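Local coordinates for protein tyrocidine synthase 2 (Brevibacillus parabrevis, PDB 6TA8) that is a large multidomain synthase of the nonribosomal type, represented here by its condensation domain, at residues Y273-E276 with M277-L281; F76-I79 with V80-H83. All coordinates share one frame; numbering follows the deposited sequence.

Contact 1: Y273-E276 with M277-L281; sequences YHTE and MNDLL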
ATOM      1  N   TYR A 273      24.089  -2.572  13.779  1.00 98.58           N
ATOM      2  CA  TYR A 273      23.848  -3.872  13.173  1.00 94.93           C
ATOM      3  C   TYR A 273      23.797  -3.794  11.654  1.00 95.42           C
ATOM      4  O   TYR A 273      23.657  -4.832  10.998  1.00 94.36           O
ATOM      5  CB  TYR A 273      22.539  -4.473  13.703  1.00 88.34           C
ATOM      6  CG  TYR A 273      22.579  -4.881  15.159  1.00 85.28           C
ATOM      7  CD1 TYR A 273      22.306  -3.964  16.165  1.00 83.56           C
ATOM      8  CD2 TYR A 273      22.879  -6.187  15.525  1.00 84.41           C
ATOM      9  CE1 TYR A 273      22.338  -4.334  17.496  1.00 79.33           C
ATOM     10  CE2 TYR A 273      22.914  -6.566  16.854  1.00 85.95           C
ATOM     11  CZ  TYR A 273      22.641  -5.635  17.835  1.00 84.42           C
ATOM     12  OH  TYR A 273      22.675  -6.008  19.159  1.00 88.02           O
ATOM     13  N   HIS A 274      23.923  -2.596  11.091  1.00 94.98           N
ATOM     14  CA  HIS A 274      23.756  -2.328   9.662  1.00 94.78           C
ATOM     15  C   HIS A 274      22.508  -3.023   9.120  1.00 91.53           C
ATOM     16  O   HIS A 274      22.554  -3.864   8.223  1.00 90.85           O
ATOM     17  CB  HIS A 274      25.005  -2.711   8.874  1.00 94.14           C
ATOM     18  CG  HIS A 274      25.821  -1.530   8.444  1.00 99.92           C
ATOM     19  ND1 HIS A 274      25.435  -0.696   7.417  1.00100.09           N
ATOM     20  CD2 HIS A 274      26.989  -1.033   8.915  1.00102.22           C
ATOM     21  CE1 HIS A 274      26.335   0.261   7.267  1.00102.19           C
ATOM     22  NE2 HIS A 274      27.288   0.079   8.164  1.00100.35           N
ATOM     23  N   THR A 275      21.376  -2.645   9.705  1.00 89.40           N
ATOM     24  CA  THR A 275      20.072  -3.153   9.322  1.00 81.86           C
ATOM     25  C   THR A 275      19.373  -2.151   8.411  1.00 72.24           C
ATOM     26  O   THR A 275      19.933  -1.126   8.013  1.00 80.37           O
ATOM     27  CB  THR A 275      19.220  -3.432  10.563  1.00 77.48           C
ATOM     28  OG1 THR A 275      19.184  -2.261  11.390  1.00 75.84           O
ATOM     29  CG2 THR A 275      19.796  -4.591  11.359  1.00 77.37           C
ATOM     30  N   GLU A 276      18.130  -2.461   8.073  1.00 66.54           N
ATOM     31  CA  GLU A 276      17.233  -1.533   7.406  1.00 68.76           C
ATOM     32  C   GLU A 276      15.992  -1.354   8.273  1.00 68.02           C
ATOM     33  O   GLU A 276      15.882  -1.925   9.361  1.00 60.06           O
ATOM     34  CB  GLU A 276      16.881  -2.026   5.999  1.00 67.60           C
ATOM     35  CG  GLU A 276      18.088  -2.424   5.151  1.00 74.57           C
ATOM     36  CD  GLU A 276      18.872  -1.232   4.617  1.00 87.62           C
ATOM     37  OE1 GLU A 276      18.581  -0.084   5.015  1.00 87.75           O
ATOM     38  OE2 GLU A 276      19.787  -1.448   3.794  1.00 79.92           O
ATOM     39  N   MET A 277      15.050  -0.547   7.782  1.00 68.38           N
ATOM     40  CA  MET A 277      13.866  -0.234   8.577  1.00 57.99           C
ATOM     41  C   MET A 277      13.038  -1.481   8.862  1.00 53.10           C
ATOM     42  O   MET A 277      12.554  -1.670   9.985  1.00 53.59           O
ATOM     43  CB  MET A 277      13.017   0.815   7.865  1.00 61.34           C
ATOM     44  CG  MET A 277      11.733   1.148   8.596  1.00 63.92           C
ATOM     45  SD  MET A 277      12.034   2.076  10.110  1.00 69.14           S
ATOM     46  CE  MET A 277      12.824   3.537   9.444  1.00 70.34           C
ATOM     47  N   ASN A 278      12.867  -2.346   7.862  1.00 59.79           N
ATOM     48  CA  ASN A 278      12.013  -3.516   8.023  1.00 59.54           C
ATOM     49  C   ASN A 278      12.575  -4.522   9.020  1.00 59.25           C
ATOM     50  O   ASN A 278      11.811  -5.327   9.562  1.00 57.10           O
ATOM     51  CB  ASN A 278      11.790  -4.191   6.669  1.00 59.32           C
ATOM     52  CG  ASN A 278      10.627  -3.588   5.903  1.00 62.52           C
ATOM     53  OD1 ASN A 278       9.524  -3.455   6.433  1.00 55.80           O
ATOM     54  ND2 ASN A 278      10.871  -3.214   4.653  1.00 61.89           N
ATOM     55  N   ASP A 279      13.885  -4.496   9.278  1.00 59.26           N
ATOM     56  CA  ASP A 279      14.471  -5.440  10.224  1.00 54.35           C
ATOM     57  C   ASP A 279      14.058  -5.115  11.655  1.00 57.40           C
ATOM     58  O   ASP A 279      13.644  -6.003  12.410  1.00 54.00           O
ATOM     59  CB  ASP A 279      15.995  -5.440  10.091  1.00 62.40           C
ATOM     60  CG  ASP A 279      16.468  -6.043   8.783  1.00 68.84           C
ATOM     61  OD1 ASP A 279      15.755  -6.907   8.232  1.00 63.74           O
ATOM     62  OD2 ASP A 279      17.555  -5.652   8.306  1.00 70.38           O
ATOM     63  N   LEU A 280      14.162  -3.844  12.046  1.00 53.53           N
ATOM     64  CA  LEU A 280      13.861  -3.457  13.420  1.00 53.19           C
ATOM     65  C   LEU A 280      12.362  -3.455  13.694  1.00 57.89           C
ATOM     66  O   LEU A 280      11.933  -3.799  14.801  1.00 59.71           O
ATOM     67  CB  LEU A 280      14.459  -2.082  13.717  1.00 59.21           C
ATOM     68  CG  LEU A 280      15.953  -1.930  13.423  1.00 60.10           C
ATOM     69  CD1 LEU A 280      16.419  -0.512  13.719  1.00 68.78           C
ATOM     70  CD2 LEU A 280      16.763  -2.943  14.217  1.00 52.76           C
ATOM     71  N   LEU A 281      11.552  -3.075  12.704  1.00 56.99           N
ATOM     72  CA  LEU A 281      10.109  -3.022  12.913  1.00 51.37           C
ATOM     73  C   LEU A 281       9.504  -4.414  13.036  1.00 54.89           C
ATOM     74  O   LEU A 281       8.531  -4.600  13.778  1.00 52.26           O
ATOM     75  CB  LEU A 281       9.439  -2.255  11.773  1.00 54.70           C
ATOM     76  CG  LEU A 281       9.691  -0.747  11.733  1.00 56.41           C
ATOM     77  CD1 LEU A 281       8.877  -0.098  10.626  1.00 55.56           C
ATOM     78  CD2 LEU A 281       9.375  -0.113  13.078  1.00 55.85           C
TER
HETATM   79  O   HOH W   1      15.428   0.947   5.640  1.00 59.42           O

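Contact 2: F76-I79 with V80-H83; sequences FQQI and VEHH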
ATOM      1  N   PHE A  76      -4.135  17.717 -14.236  1.00 51.68           N
ATOM      2  CA  PHE A  76      -4.588  16.330 -14.263  1.00 51.89           C
ATOM      3  C   PHE A  76      -4.837  15.843 -15.685  1.00 52.91           C
ATOM      4  O   PHE A  76      -4.675  14.648 -15.962  1.00 49.81           O
ATOM      5  CB  PHE A  76      -5.846  16.171 -13.411  1.00 43.72           C
ATOM      6  CG  PHE A  76      -5.561  15.976 -11.948  1.00 47.51           C
ATOM      7  CD1 PHE A  76      -5.238  14.723 -11.452  1.00 46.05           C
ATOM      8  CD2 PHE A  76      -5.605  17.047 -11.071  1.00 47.49           C
ATOM      9  CE1 PHE A  76      -4.971  14.542 -10.107  1.00 41.78           C
ATOM     10  CE2 PHE A  76      -5.339  16.872  -9.727  1.00 42.55           C
ATOM     11  CZ  PHE A  76      -5.021  15.618  -9.244  1.00 44.80           C
ATOM     12  N   GLN A  77      -5.228  16.738 -16.597  1.00 56.08           N
ATOM     13  CA  GLN A  77      -5.348  16.349 -17.998  1.00 50.22           C
ATOM     14  C   GLN A  77      -4.014  15.870 -18.556  1.00 50.44           C
ATOM     15  O   GLN A  77      -3.983  14.992 -19.426  1.00 54.71           O
ATOM     16  CB  GLN A  77      -5.881  17.516 -18.830  1.00 50.35           C
ATOM     17  CG  GLN A  77      -7.382  17.739 -18.713  1.00 64.32           C
ATOM     18  CD  GLN A  77      -8.185  16.754 -19.535  1.00 65.49           C
ATOM     19  OE1 GLN A  77      -7.748  16.313 -20.597  1.00 75.91           O
ATOM     20  NE2 GLN A  77      -9.370  16.404 -19.048  1.00 57.10           N
ATOM     21  N   GLN A  78      -2.907  16.431 -18.068  1.00 46.47           N
ATOM     22  CA  GLN A  78      -1.587  15.990 -18.500  1.00 53.42           C
ATOM     23  C   GLN A  78      -1.103  14.782 -17.707  1.00 51.74           C
ATOM     24  O   GLN A  78      -0.395  13.930 -18.256  1.00 49.12           O
ATOM     25  CB  GLN A  78      -0.584  17.139 -18.374  1.00 49.40           C
ATOM     26  CG  GLN A  78       0.798  16.828 -18.925  1.00 64.10           C
ATOM     27  CD  GLN A  78       0.805  16.666 -20.432  1.00 66.23           C
ATOM     28  OE1 GLN A  78      -0.067  17.185 -21.130  1.00 58.62           O
ATOM     29  NE2 GLN A  78       1.795  15.943 -20.944  1.00 60.41           N
ATOM     30  N   ILE A  79      -1.473  14.689 -16.428  1.00 47.31           N
ATOM     31  CA  ILE A  79      -1.047  13.561 -15.605  1.00 41.48           C
ATOM     32  C   ILE A  79      -1.646  12.262 -16.127  1.00 46.68           C
ATOM     33  O   ILE A  79      -0.939  11.268 -16.327  1.00 44.93           O
ATOM     34  CB  ILE A  79      -1.422  13.802 -14.132  1.00 43.86           C
ATOM     35  CG1 ILE A  79      -0.512  14.866 -13.514  1.00 48.07           C
ATOM     36  CG2 ILE A  79      -1.344  12.507 -13.342  1.00 41.93           C
ATOM     37  CD1 ILE A  79      -0.855  15.199 -12.082  1.00 49.70           C
ATOM     38  N   VAL A  80      -2.962  12.252 -16.359  1.00 47.09           N
ATOM     39  CA  VAL A  80      -3.630  11.035 -16.809  1.00 38.73           C
ATOM     40  C   VAL A  80      -3.197  10.666 -18.223  1.00 43.16           C
ATOM     41  O   VAL A  80      -3.182   9.483 -18.587  1.00 45.58           O
ATOM     42  CB  VAL A  80      -5.157  11.203 -16.700  1.00 37.70           C
ATOM     43  CG1 VAL A  80      -5.862   9.905 -17.028  1.00 33.10           C
ATOM     44  CG2 VAL A  80      -5.534  11.663 -15.301  1.00 40.89           C
ATOM     45  N   GLU A  81      -2.832  11.656 -19.040  1.00 44.73           N
ATOM     46  CA  GLU A  81      -2.283  11.354 -20.357  1.00 49.26           C
ATOM     47  C   GLU A  81      -0.870  10.790 -20.247  1.00 48.31           C
ATOM     48  O   GLU A  81      -0.495   9.885 -21.000  1.00 44.09           O
ATOM     49  CB  GLU A  81      -2.299  12.608 -21.233  1.00 54.66           C
ATOM     50  CG  GLU A  81      -1.133  12.712 -22.206  1.00 50.76           C
ATOM     51  CD  GLU A  81      -1.400  13.684 -23.339  1.00 66.04           C
ATOM     52  OE1 GLU A  81      -0.834  13.489 -24.436  1.00 69.44           O
ATOM     53  OE2 GLU A  81      -2.172  14.643 -23.132  1.00 69.42           O
ATOM     54  N   HIS A  82      -0.078  11.307 -19.305  1.00 44.00           N
ATOM     55  CA  HIS A  82       1.300  10.848 -19.157  1.00 46.65           C
ATOM     56  C   HIS A  82       1.351   9.439 -18.578  1.00 49.30           C
ATOM     57  O   HIS A  82       1.979   8.542 -19.151  1.00 51.92           O
ATOM     58  CB  HIS A  82       2.083  11.823 -18.279  1.00 44.79           C
ATOM     59  CG  HIS A  82       3.567  11.651 -18.360  1.00 52.06           C
ATOM     60  ND1 HIS A  82       4.253  10.728 -17.600  1.00 56.30           N
ATOM     61  CD2 HIS A  82       4.498  12.286 -19.111  1.00 49.00           C
ATOM     62  CE1 HIS A  82       5.542  10.802 -17.880  1.00 54.78           C
ATOM     63  NE2 HIS A  82       5.717  11.738 -18.794  1.00 54.67           N
ATOM     64  N   HIS A  83       0.696   9.226 -17.439  1.00 49.53           N
ATOM     65  CA  HIS A  83       0.673   7.921 -16.781  1.00 41.11           C
ATOM     66  C   HIS A  83      -0.511   7.134 -17.329  1.00 47.46           C
ATOM     67  O   HIS A  83      -1.654   7.333 -16.911  1.00 50.18           O
ATOM     68  CB  HIS A  83       0.600   8.091 -15.268  1.00 44.90           C
ATOM     69  CG  HIS A  83       1.718   8.913 -14.703  1.00 45.13           C
ATOM     70  ND1 HIS A  83       3.005   8.435 -14.584  1.00 44.90           N
ATOM     71  CD2 HIS A  83       1.743  10.184 -14.235  1.00 44.59           C
ATOM     72  CE1 HIS A  83       3.775   9.374 -14.064  1.00 42.79           C
ATOM     73  NE2 HIS A  83       3.034  10.445 -13.842  1.00 43.62           N
TER

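Contact 1: Y273-E276 with M277-L281
Asp279 turns back toward the start of its own helix and takes the backbone amide of Glu276: Glu276 N lies 3.3 Å from Asp279 OD2, with an N-H...O angle of 161°. The bond is nearly straight at the donor, but the oxygen is met from above the carboxylate plane. A chi1 of -69° puts Asp279 CG beside its backbone N, anti to the carbonyl carbon, from where OD2 reaches back to the N-cap amide. OD2 also rests 3.6 Å from Thr275 CB. The reverse backbone bond, Asp279 N to Glu276 O at 3.3 Å, closes the first turn. Glu276 is the N-cap of helix 277-293, and the side-chain-to-amide bond is one half of a capping box. The other half is missing: the Glu276 chain bends at chi2, and a water stands between its carboxylate and the helix end, accepting from Met277 N at 2.6 Å and binding Glu276 OE1 weakly at 3.4 Å. Thr275 crosses Leu280 at about a right angle. With chi1 at 53°, OG1 sits between backbone N and carbonyl carbon and is the atom that meets Leu280, 3.8 Å from Leu280 CD2, while CG2 lies on the Asp279 side. This buried hydroxyl has no polar partner in the model. Beyond it, Leu280 packs on Ile462 of helix 445-466, while Arg351 of helix 339-351 offers Asp279 OD2 a long, weak ion pair.

Contact 2: F76-I79 with V80-H83
Val80, His82 and His83 each donate a backbone hydrogen bond to the residue four positions earlier, the i-to-i+4 pattern of the last turns of helix 69-82. Val80 N meets Phe76 O at 3.0 Å and is nearly straight. Val80 CG2 packs 3.2 Å from Phe76 O, the same carbonyl oxygen that accepts this bond. His82 N meets Gln78 O at 2.8 Å, but more bent, at 145°. His83 N reaches Ile79 O, also at 2.8 Å, and closes the series, since His83 is the first residue to leave helical backbone angles.

Among the nonpolar contacts, Ile79 CG2 lies at the edge of the His83 imidazole, in its plane, 4.0 Å from His83 CD2. With His83 CG beside its backbone N (chi1 -57°), the ring is directed back along the helix to that methyl. The buried side is continued by helix 169-187, where Leu175 and Phe179 meet Ile79.

The polar side chains meet less closely. Gln78 and Glu81 cross at a slant, their amide and carboxylate planes 30° apart, and Gln78 OE1 stays 3.9 Å from Glu81 OE2. Glu81 OE2 instead forms a salt bridge with Arg108, which also binds Gln77 O, and His83 NE2 is hydrogen-bonded to Asp178.

Local backbone bonds therefore hold the turn itself, whereas the ionic and imidazole ends tie the helix terminus to its surroundings; the hydrogen bond to Asp178, the Ile79 methyl at the edge and His82 ND1, 3.8 Å above the His83 ring plane, would be expected to limit rotation of that ring.

How the contacts relate
From the N terminus, the chain first reaches contact 2, at the C-terminal end of helix 69-82, just before strand 88-91. Some 190 residues later it comes to contact 1, where helix 270-273 gives way to helix 277-293. Each contact lies within one continuous stretch, so neither closes a long loop, and they follow in series without nesting or crossing. One concerns a helix end, the other a helix start. The centres of contact 1 and contact 2 are about 37 Å apart, on opposite sides of the chain's centre. The nearest atoms of contact 1 and contact 2 are about 24 Å apart. Contact 2 joins its helix to helix 169-187; contact 1 sits among helices 339-351 and 445-466 and strand 383-390.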